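PDB 5EPA: SnoK from Streptomyces nogalater, which is a non-heme iron, 2-oxoglutarate-dependent carbocyclase of nogalamycin biosynthesis. Local coordinates for residues 29-32 against 33-37; 257-260 against 261-265. All coordinates share one frame; numbering follows the deposited sequence.

Interaction 1 of 2, residues 29-32 against 33-37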
loop_
_atom_site.group_PDB
_atom_site.type_symbol
_atom_site.label_atom_id
_atom_site.label_comp_id
_atom_site.label_asym_id
_atom_site.label_seq_id
_atom_site.Cartn_x
_atom_site.Cartn_y
_atom_site.Cartn_z
ATOM N N ALA A 29 14.514 -12.978 3.653
ATOM C CA ALA A 29 13.392 -12.152 3.234
ATOM C C ALA A 29 13.469 -10.741 3.820
ATOM O O ALA A 29 13.190 -9.753 3.136
ATOM C CB ALA A 29 12.071 -12.797 3.633
ATOM N N VAL A 30 13.884 -10.642 5.067
ATOM C CA VAL A 30 14.092 -9.345 5.686
ATOM C C VAL A 30 15.233 -8.563 4.999
ATOM O O VAL A 30 15.084 -7.378 4.695
ATOM C CB VAL A 30 14.441 -9.500 7.172
ATOM C CG1 VAL A 30 14.832 -8.161 7.775
ATOM C CG2 VAL A 30 13.260 -10.118 7.908
ATOM N N ARG A 31 16.343 -9.234 4.717
ATOM C CA ARG A 31 17.440 -8.600 4.014
ATOM C C ARG A 31 17.022 -8.158 2.610
ATOM O O ARG A 31 17.385 -7.075 2.164
ATOM C CB ARG A 31 18.664 -9.518 3.989
ATOM C CG ARG A 31 19.900 -8.920 3.320
ATOM C CD ARG A 31 21.121 -9.830 3.398
ATOM N NE ARG A 31 20.886 -11.211 2.913
ATOM C CZ ARG A 31 20.763 -12.361 3.632
ATOM N NH1 ARG A 31 20.834 -12.417 4.979
ATOM N NH2 ARG A 31 20.555 -13.511 2.968
ATOM N N PHE A 32 16.251 -8.978 1.916
ATOM C CA PHE A 32 15.788 -8.627 0.577
ATOM C C PHE A 32 14.987 -7.355 0.637
ATOM O O PHE A 32 15.178 -6.439 -0.157
ATOM C CB PHE A 32 14.944 -9.763 0.001
ATOM C CG PHE A 32 14.547 -9.583 -1.448
ATOM C CD1 PHE A 32 13.459 -8.811 -1.797
ATOM C CD2 PHE A 32 15.252 -10.202 -2.450
ATOM C CE1 PHE A 32 13.083 -8.637 -3.115
ATOM C CE2 PHE A 32 14.886 -10.029 -3.795
ATOM C CZ PHE A 32 13.776 -9.274 -4.122
ATOM N N TYR A 33 14.059 -7.285 1.604
ATOM C CA TYR A 33 13.271 -6.069 1.822
ATOM C C TYR A 33 14.132 -4.853 2.083
ATOM O O TYR A 33 13.910 -3.835 1.495
ATOM C CB TYR A 33 12.281 -6.234 2.982
ATOM C CG TYR A 33 11.565 -4.940 3.298
ATOM C CD1 TYR A 33 10.547 -4.465 2.466
ATOM C CD2 TYR A 33 11.899 -4.177 4.410
ATOM C CE1 TYR A 33 9.891 -3.288 2.766
ATOM C CE2 TYR A 33 11.261 -2.973 4.662
ATOM C CZ TYR A 33 10.255 -2.557 3.851
ATOM O OH TYR A 33 9.621 -1.354 4.078
ATOM N N ARG A 34 15.107 -4.956 2.968
ATOM C CA ARG A 34 15.921 -3.778 3.354
ATOM C C ARG A 34 16.744 -3.294 2.202
ATOM O O ARG A 34 16.897 -2.102 2.026
ATOM C CB ARG A 34 16.847 -4.063 4.533
ATOM C CG ARG A 34 16.129 -4.548 5.799
ATOM C CD ARG A 34 15.758 -3.456 6.772
ATOM N NE ARG A 34 14.896 -3.944 7.855
ATOM C CZ ARG A 34 15.291 -4.465 9.027
ATOM N NH1 ARG A 34 16.553 -4.658 9.315
ATOM N NH2 ARG A 34 14.385 -4.810 9.925
ATOM N N GLU A 35 17.245 -4.220 1.382
ATOM C CA GLU A 35 18.094 -3.842 0.242
ATOM C C GLU A 35 17.298 -3.395 -0.983
ATOM O O GLU A 35 17.684 -2.457 -1.676
ATOM C CB GLU A 35 19.030 -4.993 -0.142
ATOM C CG GLU A 35 20.072 -5.277 0.939
ATOM C CD GLU A 35 20.971 -6.471 0.626
ATOM O OE1 GLU A 35 20.739 -7.113 -0.449
ATOM O OE2 GLU A 35 21.895 -6.765 1.445
ATOM N N GLN A 36 16.207 -4.087 -1.258
ATOM C CA GLN A 36 15.448 -3.879 -2.511
ATOM C C GLN A 36 14.286 -2.915 -2.356
ATOM O O GLN A 36 13.870 -2.317 -3.349
ATOM C CB GLN A 36 14.943 -5.215 -3.096
ATOM C CG GLN A 36 16.005 -6.296 -3.258
ATOM C CD GLN A 36 17.072 -5.920 -4.267
ATOM O OE1 GLN A 36 16.774 -5.382 -5.316
ATOM N NE2 GLN A 36 18.312 -6.211 -3.955
ATOM N N GLY A 37 13.780 -2.747 -1.144
ATOM C CA GLY A 37 12.668 -1.819 -0.892
ATOM C C GLY A 37 11.253 -2.412 -1.032
ATOM O O GLY A 37 10.263 -1.722 -0.891
#
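Phe32 and Gln36, one helical turn apart, meet with the methylene of one lying on the ring of the other. Gln36 CG sits 3.7 Å from the centroid of the Phe32 ring and only 7° off its normal, a CH-pi contact over the centre of the face. A chi1 of -51° puts Gln36 CG over the ring, and the bend at chi2 then turns the amide aside, its plane standing 42° from that of the ring. Glutamine suits this partly exposed place, giving aliphatic carbon to the ring and a polar end beyond. Outside the pair, the Phe32 ring makes an edge-to-face contact with Tyr38.

Two residues earlier in the helix, Val30 and Arg34 run alongside one another in the same direction. Val30 CG1 stands over the middle of the guanidinium, 3.9 Å from Arg34 CZ, and Arg34 NE is hydrogen-bonded to Leu107 O, which fixes the flat group against helix 98-108. Arg31 and Glu35 are paired in a similar way, but Arg31 CG meets Glu35 OE2 at 3.5 Å while Arg31 NE remains 4.8 Å from that oxygen, so any electrostatic attraction acts without charged atoms in contact. Tyr33 is the buried member, packing on Leu107 and Val39.

Backbone bonds one turn apart, among them Gln36 N to Phe32 O at 2.8 Å, carry these pairs. Gly37, at positive phi, leaves the helix where a side chain would jam. The pattern is the i to i+4 pairing of an amphipathic alpha-helix, here helix 27-36 leading into edge strand 38-41.

Interaction 2 of 2, residues 257-260 against 261-265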
loop_
_atom_site.group_PDB
_atom_site.type_symbol
_atom_site.label_atom_id
_atom_site.label_comp_id
_atom_site.label_asym_id
_atom_site.label_seq_id
_atom_site.Cartn_x
_atom_site.Cartn_y
_atom_site.Cartn_z
ATOM N N SER A 257 -9.326 16.410 9.536
ATOM C CA SER A 257 -9.739 17.752 9.928
ATOM C C SER A 257 -9.689 18.018 11.429
ATOM O O SER A 257 -9.511 19.159 11.849
ATOM C CB SER A 257 -11.163 18.032 9.447
ATOM O OG SER A 257 -12.051 17.061 9.978
ATOM N N ARG A 258 -9.858 16.985 12.239
ATOM C CA ARG A 258 -9.866 17.173 13.712
ATOM C C ARG A 258 -8.461 17.450 14.245
ATOM O O ARG A 258 -8.304 17.871 15.364
ATOM C CB ARG A 258 -10.516 15.969 14.437
ATOM C CG ARG A 258 -9.711 14.673 14.296
ATOM C CD ARG A 258 -10.528 13.383 14.401
ATOM N NE ARG A 258 -9.690 12.172 14.236
ATOM C CZ ARG A 258 -9.218 11.712 13.071
ATOM N NH1 ARG A 258 -9.485 12.354 11.930
ATOM N NH2 ARG A 258 -8.470 10.608 13.034
ATOM N N LEU A 259 -7.430 17.232 13.431
ATOM C CA LEU A 259 -6.042 17.408 13.900
ATOM C C LEU A 259 -5.431 18.759 13.516
ATOM O O LEU A 259 -5.818 19.373 12.529
ATOM C CB LEU A 259 -5.134 16.310 13.354
ATOM C CG LEU A 259 -5.497 14.868 13.632
ATOM C CD1 LEU A 259 -4.449 14.007 12.949
ATOM C CD2 LEU A 259 -5.541 14.557 15.109
ATOM N N SER A 260 -4.466 19.192 14.312
ATOM C CA SER A 260 -3.645 20.354 13.989
ATOM C C SER A 260 -2.267 19.902 13.509
ATOM O O SER A 260 -1.767 18.858 13.930
ATOM C CB SER A 260 -3.462 21.240 15.229
ATOM O OG SER A 260 -4.679 21.753 15.681
ATOM N N PRO A 261 -1.625 20.701 12.649
ATOM C CA PRO A 261 -0.276 20.355 12.191
ATOM C C PRO A 261 0.684 20.011 13.318
ATOM O O PRO A 261 0.724 20.729 14.330
ATOM C CB PRO A 261 0.194 21.641 11.509
ATOM C CG PRO A 261 -1.067 22.260 11.000
ATOM C CD PRO A 261 -2.163 21.881 11.948
ATOM N N GLY A 262 1.425 18.918 13.159
ATOM C CA GLY A 262 2.361 18.476 14.178
ATOM C C GLY A 262 1.757 17.571 15.246
ATOM O O GLY A 262 2.476 16.999 16.048
ATOM N N ASP A 263 0.426 17.471 15.285
ATOM C CA ASP A 263 -0.225 16.578 16.217
ATOM C C ASP A 263 0.151 15.123 15.911
ATOM O O ASP A 263 0.199 14.710 14.768
ATOM C CB ASP A 263 -1.764 16.689 16.169
ATOM C CG ASP A 263 -2.310 17.867 16.934
ATOM O OD1 ASP A 263 -1.539 18.623 17.549
ATOM O OD2 ASP A 263 -3.543 18.042 16.876
ATOM N N PRO A 264 0.360 14.332 16.975
ATOM C CA PRO A 264 0.615 12.944 16.752
ATOM C C PRO A 264 -0.665 12.228 16.330
ATOM O O PRO A 264 -1.743 12.627 16.744
ATOM C CB PRO A 264 1.112 12.457 18.105
ATOM C CG PRO A 264 0.481 13.358 19.094
ATOM C CD PRO A 264 0.346 14.683 18.416
ATOM N N LEU A 265 -0.515 11.183 15.524
ATOM C CA LEU A 265 -1.620 10.318 15.163
ATOM C C LEU A 265 -1.600 9.111 16.089
ATOM O O LEU A 265 -0.740 8.247 16.010
ATOM C CB LEU A 265 -1.526 9.888 13.706
ATOM C CG LEU A 265 -1.876 10.955 12.653
ATOM C CD1 LEU A 265 -0.826 12.034 12.525
ATOM C CD2 LEU A 265 -2.076 10.292 11.295
#
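A type II beta turn from Ser260 to Asp263 organises this surface loop, and the aspartate at its last position reaches back to its first. Asp263 N donates to Ser260 O at 2.9 Å, closing the turn, while Ser260 N donates to Asp263 OD2 at 3.0 Å in a nearly straight bond. That second bond reaches the oxygen from well above the carboxylate plane, 63° out of it. The aspartate thus grips Ser260 through both its main chain and its side chain; chi1 of -80° sets CG beside the backbone N of Asp263 and turns the carboxylate back over the turn. An alanine here has no carboxylate, and Ser260 N would then probably be left without this acceptor and the entry to the turn freer to move, though the closing backbone bond could remain.

The corner residues fit their places. The ring of Pro261 restricts phi to the negative value the first corner needs, and Gly262 takes the positive phi of 87°, where a side chain would strike the carbonyl O of Pro261. Flanking the turn, Leu259 just before it and Leu265 after it cross at about a right angle, with Leu259 CD1 4.0 Å from Leu265 CG in an apolar contact.

Both leucines pack on Tyr247, and Leu265 also on Phe270. Gly262 and Asp263 make backbone hydrogen bonds to Tyr247, and Leu265 to Ala245, which ties the loop to strand 246-247 and the residue just before it.

Overall arrangement
Both interactions are local, each formed within one continuous run of chain, and they stand apart: their centres are 32 Å from each other and their nearest atoms about 18 Å. Interaction 1 is partly buried, with Tyr33 facing inward, its side chain about 6 Å from that of His216, a residue that binds 2-oxoglutarate. Interaction 2 is a surface contact away from the active site. They share no helix or strand: residues 29-37 belong to helix 27-36 and its end, residues 257-265 to a loop beside strand 246-247. Regular backbone bonding with aliphatic carbons packed on a ring and a guanidinium face marks the first; a carboxylate-braced turn, with proline and glycine at its corners, marks the second.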